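Local coordinates for protein CsuE (Acinetobacter baumannii, PDB 6FJY) that probably serves as the tip adhesin of the archaic chaperone-usher Csu pili that take part in biofilm formation, captured here with its chaperone CsuC before assembly, at residues M206-S211 and Y216-N221; L243-F248 and D304-Q309; D254-G259 and Q281-T286. All blocks are in the same frame, centred on the assembly; numbering follows the deposited sequence.

All three contacts lie in one beta-sandwich domain. Interaction 1 opens and closes first along the chain; interaction 3 is nested inside the chain loop that interaction 2 closes. Their centres are about 15 Å (1 to 2), 10 Å (1 to 3) and 11 Å (2 to 3) apart, and they touch directly: Met206 packs on Trp256, Leu220 on Val308 and Ile247 on Phe285. Strands 202-210 and 242-249 flank strand 279-289, tying interactions 1 and 2 to interaction 3, while strands 217-220 and 302-311 pair and connect interaction 1 to interaction 2. Strand 302-311 also pairs in parallel with a CsuC strand, so this interior is built against the chaperone, consistent with donor-strand complementation.

Interaction 1 (M206-S211 and Y216-N221); sequences MGIRCS and YYVSLN
The phenol ring of Tyr216 is met obliquely, on the same side of its plane, by two groups of 206-211: Cys210 SG and Ile208 CD1. The sulfur stands 4.4 Å from the Tyr216 ring centroid and 55° off the ring normal, a sulfur-aromatic contact that is neither face-on nor edge-on. Its closest ring atom is CE1 of Tyr216, 3.4 Å from Cys210 SG. Still on that side, but across the ring from CE1, Ile208 CD1 stands 3.5 Å from Tyr216 CE2. In the ring plane, at the edge, lies CG2 of Val218, two residues on, in the strand 217-220 that begins just after Tyr216. The ring reaches across because Tyr216 CG sits between the backbone N and the carbonyl carbon (chi1 55°), which brings the hydroxyl against the branch point of Ile208, with Tyr216 OH 3.3 Å from both CB and CG2 of Ile208. That hydroxyl has a weak hydrogen bond to Tyr283 OH. Further along, Val218 CG2 touches Ile208 CD1 at 3.9 Å. Met206, bent at its last torsion, runs past the Val218 side chain in the opposite direction and offers its methyl, CE, at 4.1 Å from Val218 CG1. Cys210 SG is held by its disulfide to Cys181, which ties strand 202-210 to the neighbouring strand 167-184. No hydrogen bond crosses between the segments, and even at Cys210 and Tyr216 the CA atoms stay 9.6 Å apart, the spacing of packed layers and not of paired strands. Such apolar interlayer packing is typical of the core of an Ig-like beta sandwich.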
loop_
_atom_site.group_PDB
_atom_site.type_symbol
_atom_site.label_atom_id
_atom_site.label_comp_id
_atom_site.label_asym_id
_atom_site.label_seq_id
_atom_site.Cartn_x
_atom_site.Cartn_y
_atom_site.Cartn_z
ATOM N N MET D 206 23.704 -2.352 -4.745
ATOM C CA MET D 206 22.264 -2.242 -4.923
ATOM C C MET D 206 21.759 -1.085 -4.074
ATOM O O MET D 206 22.343 -0.755 -3.037
ATOM C CB MET D 206 21.544 -3.544 -4.524
ATOM C CG MET D 206 21.825 -4.716 -5.435
ATOM S SD MET D 206 21.168 -6.245 -4.802
ATOM C CE MET D 206 19.659 -5.610 -4.190
ATOM N N GLY D 207 20.678 -0.456 -4.531
ATOM C CA GLY D 207 20.106 0.671 -3.826
ATOM C C GLY D 207 18.625 0.495 -3.550
ATOM O O GLY D 207 17.858 0.158 -4.456
ATOM N N ILE D 208 18.211 0.723 -2.302
ATOM C CA ILE D 208 16.810 0.615 -1.906
ATOM C C ILE D 208 16.394 1.890 -1.181
ATOM O O ILE D 208 16.960 2.233 -0.135
ATOM C CB ILE D 208 16.553 -0.620 -1.028
ATOM C CG1 ILE D 208 16.933 -1.879 -1.810
ATOM C CG2 ILE D 208 15.097 -0.663 -0.595
ATOM C CD1 ILE D 208 16.690 -3.164 -1.091
ATOM N N ARG D 209 15.402 2.583 -1.731
ATOM C CA ARG D 209 14.853 3.806 -1.158
ATOM C C ARG D 209 13.499 3.466 -0.550
ATOM O O ARG D 209 12.565 3.088 -1.266
ATOM C CB ARG D 209 14.724 4.903 -2.216
ATOM C CG ARG D 209 16.047 5.224 -2.914
ATOM C CD ARG D 209 15.867 6.224 -4.044
ATOM N NE ARG D 209 15.033 7.347 -3.629
ATOM C CZ ARG D 209 13.892 7.695 -4.216
ATOM N NH1 ARG D 209 13.443 7.017 -5.266
ATOM N NH2 ARG D 209 13.205 8.736 -3.760
ATOM N N CYS D 210 13.399 3.610 0.771
ATOM C CA CYS D 210 12.225 3.213 1.527
ATOM C C CYS D 210 11.772 4.379 2.395
ATOM O O CYS D 210 12.557 5.257 2.761
ATOM C CB CYS D 210 12.507 1.975 2.405
ATOM S SG CYS D 210 12.555 0.378 1.591
ATOM N N SER D 211 10.481 4.389 2.709
ATOM C CA SER D 211 9.973 5.291 3.731
ATOM C C SER D 211 10.548 4.908 5.097
ATOM O O SER D 211 11.135 3.835 5.273
ATOM C CB SER D 211 8.448 5.254 3.756
ATOM O OG SER D 211 7.994 3.926 3.580
ATOM N N TYR D 216 13.050 -4.630 6.057
ATOM C CA TYR D 216 12.988 -5.701 5.076
ATOM C C TYR D 216 14.280 -6.486 5.129
ATOM O O TYR D 216 15.294 -6.023 5.659
ATOM C CB TYR D 216 12.773 -5.177 3.656
ATOM C CG TYR D 216 13.810 -4.162 3.261
ATOM C CD1 TYR D 216 13.605 -2.815 3.524
ATOM C CD2 TYR D 216 15.001 -4.541 2.645
ATOM C CE1 TYR D 216 14.535 -1.869 3.184
ATOM C CE2 TYR D 216 15.949 -3.591 2.299
ATOM C CZ TYR D 216 15.700 -2.254 2.571
ATOM O OH TYR D 216 16.617 -1.292 2.252
ATOM N N TYR D 217 14.216 -7.684 4.565
ATOM C CA TYR D 217 15.375 -8.521 4.320
ATOM C C TYR D 217 15.616 -8.614 2.818
ATOM O O TYR D 217 14.667 -8.653 2.026
ATOM C CB TYR D 217 15.176 -9.919 4.905
ATOM C CG TYR D 217 15.157 -9.981 6.423
ATOM C CD1 TYR D 217 16.337 -9.907 7.158
ATOM C CD2 TYR D 217 13.963 -10.142 7.121
ATOM C CE1 TYR D 217 16.326 -9.975 8.546
ATOM C CE2 TYR D 217 13.943 -10.211 8.513
ATOM C CZ TYR D 217 15.128 -10.126 9.214
ATOM O OH TYR D 217 15.124 -10.195 10.578
ATOM N N VAL D 218 16.889 -8.638 2.435
ATOM C CA VAL D 218 17.310 -8.795 1.050
ATOM C C VAL D 218 18.029 -10.127 0.937
ATOM O O VAL D 218 19.047 -10.350 1.600
ATOM C CB VAL D 218 18.223 -7.647 0.592
ATOM C CG1 VAL D 218 18.392 -7.687 -0.906
ATOM C CG2 VAL D 218 17.669 -6.316 1.020
ATOM N N SER D 219 17.512 -11.008 0.090
ATOM C CA SER D 219 18.137 -12.299 -0.159
ATOM C C SER D 219 18.431 -12.458 -1.648
ATOM O O SER D 219 17.790 -11.841 -2.511
ATOM C CB SER D 219 17.255 -13.449 0.322
ATOM O OG SER D 219 17.076 -13.394 1.724
ATOM N N LEU D 220 19.415 -13.304 -1.938
ATOM C CA LEU D 220 19.787 -13.645 -3.306
ATOM C C LEU D 220 19.748 -15.156 -3.458
ATOM O O LEU D 220 20.275 -15.885 -2.611
ATOM C CB LEU D 220 21.182 -13.115 -3.672
ATOM C CG LEU D 220 21.460 -11.605 -3.609
ATOM C CD1 LEU D 220 22.856 -11.331 -4.129
ATOM C CD2 LEU D 220 20.441 -10.794 -4.383
ATOM N N ASN D 221 19.110 -15.622 -4.529
ATOM C CA ASN D 221 19.028 -17.047 -4.805
ATOM C C ASN D 221 20.374 -17.529 -5.349
ATOM O O ASN D 221 21.383 -16.821 -5.291
ATOM C CB ASN D 221 17.868 -17.336 -5.755
ATOM C CG ASN D 221 18.175 -16.959 -7.195
ATOM O OD1 ASN D 221 18.992 -16.084 -7.469
ATOM N ND2 ASN D 221 17.510 -17.624 -8.120
#

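Interaction 2 (L243-F248 and D304-Q309); sequences LKYDIF and DTVTVQ
Tyr245 reaches from strand 243-248 to Asp304 and Val306, and its side chain can be followed outward. CB leaves toward the other strand, and with CG placed between the backbone N and the carbonyl carbon (chi1 75°) the ring is carried across toward strand 304-309. At the ring margin CE1 approaches the aspartate first, 3.7 Å from Asp304 OD2. CZ lies 4.4 Å from Val306 CG2, a looser apolar touch. At the tip, the hydroxyl of Tyr245 donates a hydrogen bond to Asp304, with OH and OD2 2.9 Å apart. The carboxylate oxygen lies near the ring plane, at the ring edge, yet the two flat groups are turned 77° from one another. The donor meets OD2 on its anti side, tilted out of the carboxylate plane. The other oxygen, Asp304 OD1, accepts the backbone N of Leu224, so two bonds hold the carboxylate and probably fix its rotation. The same hydroxyl also packs closely on Val306, whose CG2 is 3.2 Å from Tyr245 OH. Ile247 completes the apolar side with CD1 4.4 Å from Val306 CG2.

The segment axes come no closer than 10.9 Å, and their N-to-C directions are 29° apart, nearer parallel than antiparallel, evidence for layers packed across an interior. Tyr245 also packs on Val110 of CsuC, and residues 304 to 309 pair in parallel with a strand of that chaperone. Together this is the signature of an Ig-like pilin sandwich completed by donor-strand complementation.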
loop_
_atom_site.group_PDB
_atom_site.type_symbol
_atom_site.label_atom_id
_atom_site.label_comp_id
_atom_site.label_asym_id
_atom_site.label_seq_id
_atom_site.Cartn_x
_atom_site.Cartn_y
_atom_site.Cartn_z
ATOM N N LEU D 243 30.644 -21.283 -15.826
ATOM C CA LEU D 243 31.669 -20.499 -15.142
ATOM C C LEU D 243 31.168 -20.224 -13.724
ATOM O O LEU D 243 30.298 -19.371 -13.522
ATOM C CB LEU D 243 31.953 -19.210 -15.901
ATOM C CG LEU D 243 32.951 -18.269 -15.239
ATOM C CD1 LEU D 243 34.224 -19.020 -14.908
ATOM C CD2 LEU D 243 33.237 -17.100 -16.164
ATOM N N LYS D 244 31.705 -20.957 -12.750
ATOM C CA LYS D 244 31.239 -20.843 -11.375
ATOM C C LYS D 244 31.631 -19.495 -10.782
ATOM O O LYS D 244 32.697 -18.953 -11.084
ATOM C CB LYS D 244 31.816 -21.976 -10.527
ATOM C CG LYS D 244 31.366 -23.368 -10.950
ATOM C CD LYS D 244 32.132 -24.462 -10.217
ATOM C CE LYS D 244 31.728 -25.842 -10.724
ATOM N NZ LYS D 244 32.493 -26.944 -10.076
ATOM N N TYR D 245 30.767 -18.955 -9.922
ATOM C CA TYR D 245 31.038 -17.675 -9.284
ATOM C C TYR D 245 30.300 -17.609 -7.951
ATOM O O TYR D 245 29.559 -18.522 -7.578
ATOM C CB TYR D 245 30.639 -16.518 -10.206
ATOM C CG TYR D 245 29.148 -16.310 -10.287
ATOM C CD1 TYR D 245 28.374 -17.046 -11.168
ATOM C CD2 TYR D 245 28.511 -15.381 -9.471
ATOM C CE1 TYR D 245 27.007 -16.861 -11.240
ATOM C CE2 TYR D 245 27.149 -15.191 -9.534
ATOM C CZ TYR D 245 26.401 -15.932 -10.418
ATOM O OH TYR D 245 25.043 -15.748 -10.482
ATOM N N ASP D 246 30.513 -16.511 -7.228
ATOM C CA ASP D 246 29.693 -16.213 -6.058
ATOM C C ASP D 246 29.650 -14.701 -5.870
ATOM O O ASP D 246 30.298 -13.939 -6.595
ATOM C CB ASP D 246 30.213 -16.924 -4.800
ATOM C CG ASP D 246 29.086 -17.409 -3.884
ATOM O OD1 ASP D 246 28.273 -16.577 -3.436
ATOM O OD2 ASP D 246 29.007 -18.627 -3.612
ATOM N N ILE D 247 28.857 -14.282 -4.890
ATOM C CA ILE D 247 28.654 -12.881 -4.554
ATOM C C ILE D 247 28.944 -12.711 -3.070
ATOM O O ILE D 247 28.543 -13.547 -2.252
ATOM C CB ILE D 247 27.217 -12.419 -4.881
ATOM C CG1 ILE D 247 26.912 -12.552 -6.374
ATOM C CG2 ILE D 247 26.994 -10.992 -4.435
ATOM C CD1 ILE D 247 25.471 -12.271 -6.686
ATOM N N PHE D 248 29.626 -11.624 -2.718
ATOM C CA PHE D 248 30.061 -11.421 -1.344
ATOM C C PHE D 248 29.680 -10.031 -0.860
ATOM O O PHE D 248 29.818 -9.052 -1.599
ATOM C CB PHE D 248 31.573 -11.667 -1.222
ATOM C CG PHE D 248 31.963 -13.085 -1.520
ATOM C CD1 PHE D 248 32.427 -13.450 -2.772
ATOM C CD2 PHE D 248 31.808 -14.067 -0.558
ATOM C CE1 PHE D 248 32.756 -14.767 -3.048
ATOM C CE2 PHE D 248 32.136 -15.381 -0.824
ATOM C CZ PHE D 248 32.610 -15.731 -2.068
ATOM N N ASP D 304 24.140 -15.362 -16.051
ATOM C CA ASP D 304 23.238 -15.923 -15.058
ATOM C C ASP D 304 22.286 -14.830 -14.600
ATOM O O ASP D 304 22.554 -13.636 -14.753
ATOM C CB ASP D 304 23.992 -16.506 -13.856
ATOM C CG ASP D 304 23.138 -17.483 -13.054
ATOM O OD1 ASP D 304 22.108 -17.960 -13.593
ATOM O OD2 ASP D 304 23.490 -17.762 -11.886
ATOM N N THR D 305 21.169 -15.244 -14.019
ATOM C CA THR D 305 20.189 -14.301 -13.495
ATOM C C THR D 305 19.883 -14.670 -12.047
ATOM O O THR D 305 19.360 -15.755 -11.773
ATOM C CB THR D 305 18.923 -14.292 -14.350
ATOM O OG1 THR D 305 19.291 -14.127 -15.724
ATOM C CG2 THR D 305 18.026 -13.142 -13.948
ATOM N N VAL D 306 20.226 -13.772 -11.129
ATOM C CA VAL D 306 20.036 -13.989 -9.700
ATOM C C VAL D 306 18.757 -13.292 -9.265
ATOM O O VAL D 306 18.526 -12.124 -9.606
ATOM C CB VAL D 306 21.241 -13.472 -8.897
ATOM C CG1 VAL D 306 20.938 -13.516 -7.410
ATOM C CG2 VAL D 306 22.475 -14.295 -9.206
ATOM N N THR D 307 17.922 -14.016 -8.521
ATOM C CA THR D 307 16.697 -13.456 -7.977
ATOM C C THR D 307 17.026 -12.687 -6.701
ATOM O O THR D 307 17.568 -13.256 -5.748
ATOM C CB THR D 307 15.682 -14.568 -7.712
ATOM O OG1 THR D 307 15.293 -15.171 -8.951
ATOM C CG2 THR D 307 14.439 -14.012 -7.036
ATOM N N VAL D 308 16.754 -11.384 -6.711
ATOM C CA VAL D 308 16.836 -10.539 -5.524
ATOM C C VAL D 308 15.473 -10.569 -4.840
ATOM O O VAL D 308 14.490 -10.046 -5.374
ATOM C CB VAL D 308 17.227 -9.098 -5.869
ATOM C CG1 VAL D 308 17.414 -8.300 -4.579
ATOM C CG2 VAL D 308 18.481 -9.050 -6.722
ATOM N N GLN D 309 15.409 -11.178 -3.662
ATOM C CA GLN D 309 14.180 -11.212 -2.875
ATOM C C GLN D 309 14.212 -10.114 -1.819
ATOM O O GLN D 309 15.184 -9.999 -1.064
ATOM C CB GLN D 309 13.979 -12.569 -2.209
ATOM C CG GLN D 309 12.655 -12.684 -1.479
ATOM C CD GLN D 309 12.471 -14.034 -0.832
ATOM O OE1 GLN D 309 13.391 -14.572 -0.219
ATOM N NE2 GLN D 309 11.279 -14.594 -0.967
#

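Interaction 3 (D254-G259 and Q281-T286); sequences DRWGSG and QNYVFT
Trp256 lies in a loop without regular structure, its CA 8.3 Å from that of Phe285 on strand 281-286, a spacing too wide for pairing; correspondingly, no hydrogen bond joins the two segments. The contact belongs to the interior of the Ig-like beta sandwich, where the loop after strand 242-249 sends one indole in against strand 279-289. In Trp256, CG is anti to the backbone N (chi1 -168°), and with chi2 near zero the five-membered ring's CD1 faces back over CA, so the six-membered ring is the part that projects toward the strand. It meets two aromatic residues of that strand with one residue between them, Tyr283 and Phe285. The edge of Trp256 is directed toward the face of Phe285 in an offset edge-to-face pair, with centroids 5.7 Å apart and planes at 70°. Phe285 CB lies 3.8 Å from both CZ3 and CE3 of Trp256, and this methylene is near the indole plane at its edge. CD1 of Phe285 is equally close, 3.8 Å from Trp256 CZ3, so the indole edge spans the base of the phenylalanine and one flank of its ring. Tyr283 is approached differently: its side chain crosses the indole at about a right angle, and its CB makes the nearest approach, 3.8 Å from Trp256 CH2.

Other residues share the packing around the indole. Met206 of strand 202-210 packs on it, and Trp263 makes edge-to-face contacts with both Trp256 and Tyr283. Buried as it is, the indole still has its polar atom satisfied: Trp256 NE1 is hydrogen-bonded to the backbone carbonyl oxygen of Val218.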
loop_
_atom_site.group_PDB
_atom_site.type_symbol
_atom_site.label_atom_id
_atom_site.label_comp_id
_atom_site.label_asym_id
_atom_site.label_seq_id
_atom_site.Cartn_x
_atom_site.Cartn_y
_atom_site.Cartn_z
ATOM N N ASP D 254 31.731 -13.035 3.733
ATOM C CA ASP D 254 30.377 -13.447 4.078
ATOM C C ASP D 254 29.573 -13.625 2.798
ATOM O O ASP D 254 29.478 -12.703 1.981
ATOM C CB ASP D 254 29.716 -12.418 4.986
ATOM C CG ASP D 254 30.184 -12.529 6.418
ATOM O OD1 ASP D 254 30.936 -13.478 6.719
ATOM O OD2 ASP D 254 29.798 -11.664 7.235
ATOM N N ARG D 255 28.999 -14.806 2.607
ATOM C CA ARG D 255 28.216 -15.056 1.406
ATOM C C ARG D 255 26.844 -14.377 1.503
ATOM O O ARG D 255 26.194 -14.414 2.548
ATOM C CB ARG D 255 28.054 -16.558 1.193
ATOM C CG ARG D 255 27.606 -16.870 -0.194
ATOM C CD ARG D 255 27.457 -18.352 -0.438
ATOM N NE ARG D 255 27.014 -18.600 -1.808
ATOM C CZ ARG D 255 25.761 -18.888 -2.139
ATOM N NH1 ARG D 255 24.840 -18.986 -1.194
ATOM N NH2 ARG D 255 25.430 -19.090 -3.408
ATOM N N TRP D 256 26.420 -13.736 0.408
ATOM C CA TRP D 256 25.093 -13.126 0.282
ATOM C C TRP D 256 24.206 -14.116 -0.455
ATOM O O TRP D 256 24.300 -14.261 -1.675
ATOM C CB TRP D 256 25.159 -11.792 -0.459
ATOM C CG TRP D 256 23.935 -10.982 -0.388
ATOM C CD1 TRP D 256 22.782 -11.294 0.277
ATOM C CD2 TRP D 256 23.726 -9.701 -0.985
ATOM N NE1 TRP D 256 21.869 -10.279 0.130
ATOM C CE2 TRP D 256 22.425 -9.290 -0.641
ATOM C CE3 TRP D 256 24.514 -8.861 -1.775
ATOM C CZ2 TRP D 256 21.886 -8.079 -1.070
ATOM C CZ3 TRP D 256 23.981 -7.647 -2.194
ATOM C CH2 TRP D 256 22.678 -7.270 -1.839
ATOM N N GLY D 257 23.368 -14.820 0.298
ATOM C CA GLY D 257 22.423 -15.778 -0.240
ATOM C C GLY D 257 21.067 -15.558 0.396
ATOM O O GLY D 257 20.611 -14.428 0.566
ATOM N N SER D 258 20.425 -16.660 0.765
ATOM C CA SER D 258 19.149 -16.643 1.464
ATOM C C SER D 258 19.312 -17.278 2.842
ATOM O O SER D 258 20.417 -17.626 3.269
ATOM C CB SER D 258 18.067 -17.366 0.656
ATOM O OG SER D 258 18.389 -18.732 0.479
ATOM N N GLY D 259 18.184 -17.424 3.530
ATOM C CA GLY D 259 18.160 -17.960 4.876
ATOM C C GLY D 259 19.090 -17.237 5.825
ATOM O O GLY D 259 18.889 -16.062 6.142
ATOM N N GLN D 281 18.837 2.789 1.487
ATOM C CA GLN D 281 19.871 1.816 1.816
ATOM C C GLN D 281 20.648 1.439 0.563
ATOM O O GLN D 281 20.066 1.254 -0.513
ATOM C CB GLN D 281 19.293 0.537 2.435
ATOM C CG GLN D 281 18.663 0.691 3.796
ATOM C CD GLN D 281 17.255 1.227 3.721
ATOM O OE1 GLN D 281 16.483 0.875 2.824
ATOM N NE2 GLN D 281 16.912 2.092 4.662
ATOM N N ASN D 282 21.958 1.303 0.715
ATOM C CA ASN D 282 22.816 0.772 -0.330
ATOM C C ASN D 282 23.553 -0.460 0.184
ATOM O O ASN D 282 23.838 -0.580 1.377
ATOM C CB ASN D 282 23.789 1.831 -0.826
ATOM C CG ASN D 282 23.117 2.834 -1.736
ATOM O OD1 ASN D 282 22.978 2.599 -2.941
ATOM N ND2 ASN D 282 22.668 3.948 -1.163
ATOM N N TYR D 283 23.820 -1.397 -0.726
ATOM C CA TYR D 283 24.433 -2.679 -0.381
ATOM C C TYR D 283 25.585 -2.926 -1.348
ATOM O O TYR D 283 25.365 -3.309 -2.497
ATOM C CB TYR D 283 23.414 -3.818 -0.433
ATOM C CG TYR D 283 22.213 -3.623 0.465
ATOM C CD1 TYR D 283 21.133 -2.836 0.059
ATOM C CD2 TYR D 283 22.146 -4.242 1.714
ATOM C CE1 TYR D 283 20.025 -2.662 0.880
ATOM C CE2 TYR D 283 21.053 -4.067 2.540
ATOM C CZ TYR D 283 19.996 -3.278 2.120
ATOM O OH TYR D 283 18.911 -3.101 2.941
ATOM N N VAL D 284 26.801 -2.719 -0.873
ATOM C CA VAL D 284 27.998 -2.993 -1.652
ATOM C C VAL D 284 28.249 -4.491 -1.638
ATOM O O VAL D 284 28.041 -5.167 -0.623
ATOM C CB VAL D 284 29.201 -2.200 -1.100
ATOM C CG1 VAL D 284 30.488 -2.569 -1.834
ATOM C CG2 VAL D 284 28.933 -0.715 -1.231
ATOM N N PHE D 285 28.676 -5.023 -2.779
ATOM C CA PHE D 285 28.880 -6.454 -2.906
ATOM C C PHE D 285 29.911 -6.722 -3.988
ATOM O O PHE D 285 30.152 -5.894 -4.874
ATOM C CB PHE D 285 27.566 -7.195 -3.199
ATOM C CG PHE D 285 26.972 -6.907 -4.555
ATOM C CD1 PHE D 285 26.109 -5.835 -4.736
ATOM C CD2 PHE D 285 27.243 -7.736 -5.638
ATOM C CE1 PHE D 285 25.546 -5.583 -5.977
ATOM C CE2 PHE D 285 26.683 -7.488 -6.881
ATOM C CZ PHE D 285 25.839 -6.409 -7.054
ATOM N N THR D 286 30.522 -7.899 -3.896
ATOM C CA THR D 286 31.611 -8.287 -4.774
ATOM C C THR D 286 31.254 -9.592 -5.454
ATOM O O THR D 286 30.867 -10.557 -4.787
ATOM C CB THR D 286 32.918 -8.432 -3.999
ATOM O OG1 THR D 286 33.281 -7.163 -3.445
ATOM C CG2 THR D 286 34.013 -8.900 -4.920
#